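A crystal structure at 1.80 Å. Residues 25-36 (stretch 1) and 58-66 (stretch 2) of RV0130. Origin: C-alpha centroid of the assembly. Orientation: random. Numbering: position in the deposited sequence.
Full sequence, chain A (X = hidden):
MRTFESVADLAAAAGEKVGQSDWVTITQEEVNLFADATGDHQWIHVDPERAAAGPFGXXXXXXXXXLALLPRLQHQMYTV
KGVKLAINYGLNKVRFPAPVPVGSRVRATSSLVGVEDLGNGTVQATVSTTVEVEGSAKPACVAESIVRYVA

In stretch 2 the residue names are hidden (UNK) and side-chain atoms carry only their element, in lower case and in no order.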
ATOM      1  N   THR A  25     -12.495  11.567  -6.985  1.00 23.27           N
ATOM      2  CA  THR A  25     -12.515  10.888  -8.281  1.00 23.39           C
ATOM      3  C   THR A  25     -11.118  10.358  -8.593  1.00 22.93           C
ATOM      4  O   THR A  25     -10.140  11.107  -8.529  1.00 23.60           O
ATOM      5  CB  THR A  25     -13.012  11.830  -9.402  1.00 24.44           C
ATOM      6  OG1 THR A  25     -14.351  12.241  -9.108  1.00 25.52           O
ATOM      7  CG2 THR A  25     -12.972  11.130 -10.781  1.00 24.54           C
ATOM      8  N   ILE A  26     -11.036   9.066  -8.903  1.00 22.11           N
ATOM      9  CA  ILE A  26      -9.753   8.433  -9.262  1.00 22.01           C
ATOM     10  C   ILE A  26      -9.576   8.497 -10.779  1.00 21.85           C
ATOM     11  O   ILE A  26     -10.339   7.878 -11.521  1.00 21.94           O
ATOM     12  CB  ILE A  26      -9.667   6.976  -8.724  1.00 21.44           C
ATOM     13  CG1 ILE A  26      -9.780   6.939  -7.186  1.00 22.60           C
ATOM     14  CG2 ILE A  26      -8.374   6.274  -9.168  1.00 22.40           C
ATOM     15  CD1 ILE A  26      -9.009   8.058  -6.442  1.00 25.71           C
ATOM     16  N   THR A  27      -8.584   9.262 -11.223  1.00 21.68           N
ATOM     17  CA  THR A  27      -8.385   9.516 -12.664  1.00 22.29           C
ATOM     18  C   THR A  27      -7.334   8.620 -13.303  1.00 21.89           C
ATOM     19  O   THR A  27      -6.501   8.039 -12.610  1.00 21.03           O
ATOM     20  CB  THR A  27      -7.987  10.980 -12.945  1.00 22.47           C
ATOM     21  OG1 THR A  27      -6.702  11.273 -12.384  1.00 23.26           O
ATOM     22  CG2 THR A  27      -9.044  11.941 -12.387  1.00 23.60           C
ATOM     23  N   GLN A  28      -7.361   8.531 -14.632  1.00 22.18           N
ATOM     24  CA  GLN A  28      -6.339   7.780 -15.358  1.00 21.89           C
ATOM     25  C   GLN A  28      -4.955   8.412 -15.152  1.00 22.05           C
ATOM     26  O   GLN A  28      -3.958   7.699 -15.015  1.00 22.11           O
ATOM     27  CB  GLN A  28      -6.687   7.667 -16.846  1.00 22.25           C
ATOM     28  CG  GLN A  28      -5.746   6.744 -17.595  1.00 22.36           C
ATOM     29  CD  GLN A  28      -5.850   5.294 -17.145  1.00 22.21           C
ATOM     30  OE1 GLN A  28      -6.899   4.668 -17.273  1.00 19.83           O
ATOM     31  NE2 GLN A  28      -4.741   4.745 -16.646  1.00 20.06           N
ATOM     32  N   GLU A  29      -4.905   9.743 -15.098  1.00 22.02           N
ATOM     33  CA  GLU A  29      -3.653  10.464 -14.843  1.00 22.69           C
ATOM     34  C   GLU A  29      -3.025  10.016 -13.522  1.00 21.46           C
ATOM     35  O   GLU A  29      -1.821   9.831 -13.443  1.00 20.92           O
ATOM     36  CB  GLU A  29      -3.879  11.985 -14.866  1.00 24.14           C
ATOM     37  CG  GLU A  29      -3.101  12.792 -13.823  1.00 30.06           C
ATOM     38  CD  GLU A  29      -1.962  13.672 -14.355  1.00 34.65           C
ATOM     39  OE1 GLU A  29      -1.796  14.777 -13.791  1.00 36.43           O
ATOM     40  OE2 GLU A  29      -1.219  13.281 -15.294  1.00 38.66           O
ATOM     41  N   GLU A  30      -3.855   9.852 -12.490  1.00 20.30           N
ATOM     42  CA  GLU A  30      -3.352   9.418 -11.183  1.00 19.45           C
ATOM     43  C   GLU A  30      -2.875   7.984 -11.237  1.00 17.56           C
ATOM     44  O   GLU A  30      -1.866   7.640 -10.601  1.00 17.60           O
ATOM     45  CB  GLU A  30      -4.422   9.577 -10.107  1.00 19.52           C
ATOM     46  CG  GLU A  30      -4.776  11.034  -9.840  1.00 22.38           C
ATOM     47  CD  GLU A  30      -5.969  11.174  -8.910  1.00 23.36           C
ATOM     48  OE1 GLU A  30      -6.846  10.266  -8.890  1.00 24.08           O
ATOM     49  OE2 GLU A  30      -6.006  12.184  -8.179  1.00 26.11           O
ATOM     50  N   VAL A  31      -3.603   7.153 -11.976  1.00 16.59           N
ATOM     51  CA  VAL A  31      -3.286   5.723 -12.074  1.00 15.90           C
ATOM     52  C   VAL A  31      -1.948   5.543 -12.802  1.00 16.03           C
ATOM     53  O   VAL A  31      -1.108   4.738 -12.385  1.00 14.49           O
ATOM     54  CB  VAL A  31      -4.427   4.910 -12.728  1.00 15.95           C
ATOM     55  CG1 VAL A  31      -4.013   3.451 -12.961  1.00 15.22           C
ATOM     56  CG2 VAL A  31      -5.680   4.937 -11.856  1.00 16.88           C
ATOM     57  N   ASN A  32      -1.760   6.328 -13.870  1.00 16.62           N
ATOM     58  CA  ASN A  32      -0.474   6.401 -14.601  1.00 16.81           C
ATOM     59  C   ASN A  32       0.700   6.891 -13.765  1.00 15.50           C
ATOM     60  O   ASN A  32       1.795   6.330 -13.849  1.00 15.36           O
ATOM     61  CB  ASN A  32      -0.627   7.293 -15.836  1.00 18.18           C
ATOM     62  CG  ASN A  32      -1.646   6.764 -16.819  1.00 19.47           C
ATOM     63  OD1 ASN A  32      -2.143   5.653 -16.689  1.00 22.64           O
ATOM     64  ND2 ASN A  32      -1.974   7.581 -17.814  1.00 24.26           N
ATOM     65  N   LEU A  33       0.492   7.927 -12.949  1.00 15.18           N
ATOM     66  CA  LEU A  33       1.553   8.441 -12.089  1.00 14.61           C
ATOM     67  C   LEU A  33       1.926   7.361 -11.072  1.00 13.59           C
ATOM     68  O   LEU A  33       3.093   7.205 -10.767  1.00 13.88           O
ATOM     69  CB  LEU A  33       1.135   9.707 -11.339  1.00 14.97           C
ATOM     70  CG  LEU A  33       0.905  11.017 -12.121  1.00 17.14           C
ATOM     71  CD1 LEU A  33       0.355  12.121 -11.236  1.00 20.09           C
ATOM     72  CD2 LEU A  33       2.187  11.451 -12.788  1.00 19.78           C
ATOM     73  N   PHE A  34       0.917   6.644 -10.566  1.00 13.28           N
ATOM     74  CA  PHE A  34       1.137   5.558  -9.601  1.00 12.44           C
ATOM     75  C   PHE A  34       2.000   4.443 -10.190  1.00 12.43           C
ATOM     76  O   PHE A  34       2.922   3.920  -9.529  1.00 11.60           O
ATOM     77  CB  PHE A  34      -0.185   4.980  -9.101  1.00 11.84           C
ATOM     78  CG  PHE A  34      -0.029   4.122  -7.860  1.00 11.59           C
ATOM     79  CD1 PHE A  34       0.073   4.713  -6.607  1.00 11.73           C
ATOM     80  CD2 PHE A  34       0.034   2.730  -7.964  1.00  9.43           C
ATOM     81  CE1 PHE A  34       0.230   3.912  -5.446  1.00  8.77           C
ATOM     82  CE2 PHE A  34       0.201   1.917  -6.815  1.00  9.28           C
ATOM     83  CZ  PHE A  34       0.292   2.511  -5.560  1.00  9.27           C
ATOM     84  N   ALA A  35       1.651   4.061 -11.418  1.00 12.03           N
ATOM     85  CA  ALA A  35       2.400   3.099 -12.195  1.00 11.75           C
ATOM     86  C   ALA A  35       3.838   3.566 -12.364  1.00 12.30           C
ATOM     87  O   ALA A  35       4.750   2.790 -12.169  1.00 12.09           O
ATOM     88  CB  ALA A  35       1.726   2.882 -13.578  1.00 12.52           C
ATOM     89  N   ASP A  36       4.046   4.841 -12.711  1.00 13.24           N
ATOM     90  CA  ASP A  36       5.419   5.376 -12.837  1.00 14.43           C
ATOM     91  C   ASP A  36       6.182   5.356 -11.509  1.00 13.38           C
ATOM     92  O   ASP A  36       7.366   4.984 -11.474  1.00 12.84           O
ATOM     93  CB  ASP A  36       5.426   6.802 -13.403  1.00 16.24           C
ATOM     94  CG  ASP A  36       4.889   6.877 -14.827  1.00 19.36           C
ATOM     95  OD1 ASP A  36       4.833   5.848 -15.538  1.00 20.89           O
ATOM     96  OD2 ASP A  36       4.505   7.996 -15.243  1.00 23.81           O
ATOM     97  N   UNK A  58     -12.601  -1.881 -18.682  1.00 23.57           N
ATOM     98  CA  UNK A  58     -11.970  -0.577 -18.611  1.00 22.91           C
ATOM     99  C   UNK A  58     -10.815  -0.748 -17.639  1.00 20.92           C
ATOM    100  O   UNK A  58     -10.730  -1.787 -16.976  1.00 20.10           O
ATOM    101  c   UNK A  58     -13.348   0.233 -16.614  1.00 24.80           C
ATOM    102  o   UNK A  58     -12.339   1.806 -18.184  1.00 25.19           O
ATOM    103  c   UNK A  58     -12.950   0.511 -18.083  1.00 23.49           C
ATOM    104  N   UNK A  59      -9.950   0.253 -17.566  1.00 20.01           N
ATOM    105  CA  UNK A  59      -8.803   0.213 -16.652  1.00 18.98           C
ATOM    106  C   UNK A  59      -9.312   0.298 -15.214  1.00 17.82           C
ATOM    107  O   UNK A  59     -10.321   0.973 -14.950  1.00 17.49           O
ATOM    108  o   UNK A  59      -8.429   2.602 -17.089  1.00 21.22           O
ATOM    109  c   UNK A  59      -6.934   1.021 -18.179  1.00 19.77           C
ATOM    110  c   UNK A  59      -7.777   1.336 -16.918  1.00 19.19           C
ATOM    111  N   UNK A  60      -8.616  -0.380 -14.299  1.00 16.14           N
ATOM    112  CA  UNK A  60      -8.937  -0.307 -12.862  1.00 14.76           C
ATOM    113  C   UNK A  60      -7.719   0.220 -12.080  1.00 14.65           C
ATOM    114  O   UNK A  60      -6.570   0.077 -12.533  1.00 13.61           O
ATOM    115  c   UNK A  60     -10.729  -2.155 -12.997  1.00 15.60           C
ATOM    116  c   UNK A  60      -8.793  -4.080 -11.689  1.00 14.79           C
ATOM    117  c   UNK A  60      -9.451  -1.688 -12.300  1.00 14.80           C
ATOM    118  c   UNK A  60      -8.381  -2.789 -12.365  1.00 14.71           C
ATOM    119  N   UNK A  61      -7.958   0.838 -10.924  1.00 12.54           N
ATOM    120  CA  UNK A  61      -6.873   1.324 -10.075  1.00 11.96           C
ATOM    121  C   UNK A  61      -6.037   0.154  -9.543  1.00 10.06           C
ATOM    122  O   UNK A  61      -6.508  -0.954  -9.424  1.00 10.51           O
ATOM    123  c   UNK A  61      -7.440   2.130  -8.887  1.00 12.01           C
ATOM    124  N   UNK A  62      -4.790   0.439  -9.191  1.00  9.55           N
ATOM    125  CA  UNK A  62      -3.978  -0.514  -8.438  1.00  8.81           C
ATOM    126  C   UNK A  62      -4.595  -0.612  -7.042  1.00  7.87           C
ATOM    127  O   UNK A  62      -4.915   0.413  -6.456  1.00  8.23           O
ATOM    128  c   UNK A  62      -0.753  -0.353 -10.081  1.00 10.83           C
ATOM    129  n   UNK A  62      -0.430   0.325 -11.232  1.00 10.50           N
ATOM    130  c   UNK A  62      -1.231   1.372 -11.352  1.00 13.60           C
ATOM    131  c   UNK A  62      -2.556   0.024  -8.252  1.00  8.87           C
ATOM    132  c   UNK A  62      -1.811   0.288  -9.523  1.00 10.93           C
ATOM    133  n   UNK A  62      -2.065   1.382 -10.325  1.00  9.99           N
ATOM    134  N   UNK A  63      -4.783  -1.817  -6.526  1.00  6.73           N
ATOM    135  CA  UNK A  63      -5.187  -1.975  -5.108  1.00  7.38           C
ATOM    136  C   UNK A  63      -4.235  -1.248  -4.167  1.00  6.37           C
ATOM    137  O   UNK A  63      -4.672  -0.662  -3.140  1.00  6.43           O
ATOM    138  N   UNK A  64      -2.946  -1.233  -4.504  1.00  6.27           N
ATOM    139  CA  UNK A  64      -1.987  -0.580  -3.620  1.00  6.82           C
ATOM    140  C   UNK A  64      -2.215   0.916  -3.631  1.00  8.08           C
ATOM    141  O   UNK A  64      -1.860   1.591  -2.677  1.00  8.20           O
ATOM    142  c   UNK A  64      -0.096  -2.530  -2.071  1.00  5.86           C
ATOM    143  c   UNK A  64       0.950  -4.695  -2.489  1.00  5.09           C
ATOM    144  c   UNK A  64       0.392  -3.745  -1.594  1.00  5.95           C
ATOM    145  c   UNK A  64      -0.039  -2.232  -3.449  1.00  6.07           C
ATOM    146  c   UNK A  64      -0.533  -0.909  -3.984  1.00  6.56           C
ATOM    147  c   UNK A  64       0.504  -3.174  -4.317  1.00  5.87           C
ATOM    148  c   UNK A  64       1.022  -4.398  -3.831  1.00  6.16           C
ATOM    149  N   UNK A  65      -2.805   1.435  -4.716  1.00  7.75           N
ATOM    150  CA  UNK A  65      -3.081   2.860  -4.747  1.00  9.38           C
ATOM    151  C   UNK A  65      -4.299   3.187  -3.895  1.00  7.65           C
ATOM    152  O   UNK A  65      -4.244   4.105  -3.102  1.00  7.39           O
ATOM    153  c   UNK A  65      -3.309   3.391  -6.156  1.00  8.71           C
ATOM    154 se   UNK A  65      -3.624   5.711  -7.870  1.00 20.05          SE
ATOM    155  c   UNK A  65      -3.590   4.901  -6.112  1.00 11.34           C
ATOM    156  c   UNK A  65      -4.432   4.721  -8.477  1.00  9.11           C
ATOM    157  N   UNK A  66      -5.389   2.448  -4.076  1.00  7.81           N
ATOM    158  CA  UNK A  66      -6.611   2.687  -3.279  1.00  7.62           C
ATOM    159  C   UNK A  66      -6.272   2.626  -1.772  1.00  6.86           C
ATOM    160  O   UNK A  66      -6.673   3.485  -0.979  1.00  7.23           O
ATOM    161  c   UNK A  66      -8.995   1.931  -2.876  1.00  8.77           C
ATOM    162  c   UNK A  66      -7.713   1.674  -3.658  1.00  8.58           C
ATOM    163  o   UNK A  66      -8.019   1.824  -5.061  1.00  9.16           O
TER

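Position 58 carries three side-chain atoms, a first carbon bearing one oxygen and one carbon, and none of them touches stretch 1. This is the pattern of threonine, Thr58. Position 59 has the same three atoms in the same branched arrangement. Its CA-to-CB bond points toward stretch 1, and its oxygen lies 2.6 Å from Gln28 OE1. It too is threonine, and Thr59 OG1 donates a hydrogen bond to Gln28 OE1.

Position 60 has four carbons, forked at the first, with one arm two carbons long. Its CA-to-CB bond points away from stretch 1, which it meets through its backbone, the O of position 60 lying 4.3 Å from Val31 CG1. Only isoleucine fits, Ile60. At position 61 a single carbon follows CA; this CB lies 4.3 Å from Ile26 CG2 and 4.4 Å from Val31 CG2. One carbon defines alanine, Ala61.

Position 62 shows one carbon leading to a five-membered ring of three carbons and two nitrogens, packed against the Phe34 ring and close to Val31 O. This is the imidazole of histidine. His62 CG approaches Phe34 CD2 at 3.4 Å, and Phe34 CD2 sits over one face of the His62 ring. The ring planes meet obliquely at 52°, with centroids 4.9 Å apart. On the helix backbone, Val31 O lies 3.5 Å from His62 CE1. His62 is also the N-cap of the helix that follows.

No side-chain atom is present at position 63, which opens the helix without touching stretch 1, hence Gly63. Position 64 bears one carbon and then a six-carbon ring with no heteroatom or hydroxyl. The ring leads away, leaving CB of position 64 3.9 Å from Phe34 CZ. This is Phe64.

Position 65 has an unbranched chain of two carbons, selenium and a terminal carbon. The CB of position 65 stands 3.5 Å from the centroid of the Phe34 ring, only 5° off the normal, a CH-pi contact over the face. The chain identifies selenomethionine, Met65; Met65 CE reaches Val31 CG2 at 3.6 Å and Ile26 CG2 at 4.3 Å. Position 66 again carries one carbon bearing an oxygen and a carbon. Its CA-to-CB bond points away and it makes no contact with stretch 1: Thr66.

The contact is mainly apolar and centres on Phe34, whose t rotamer (chi1 -165°) brings its ring against His62, Phe64 and Met65. Val31 packs against Ala61 and the end of Met65, with Ile26 alongside. Gln28 accepts the single hydrogen bond between the stretches, from Thr59. Together they bury 490 Å².

Stretch 2, residues 58-66: TTIAHGFMT
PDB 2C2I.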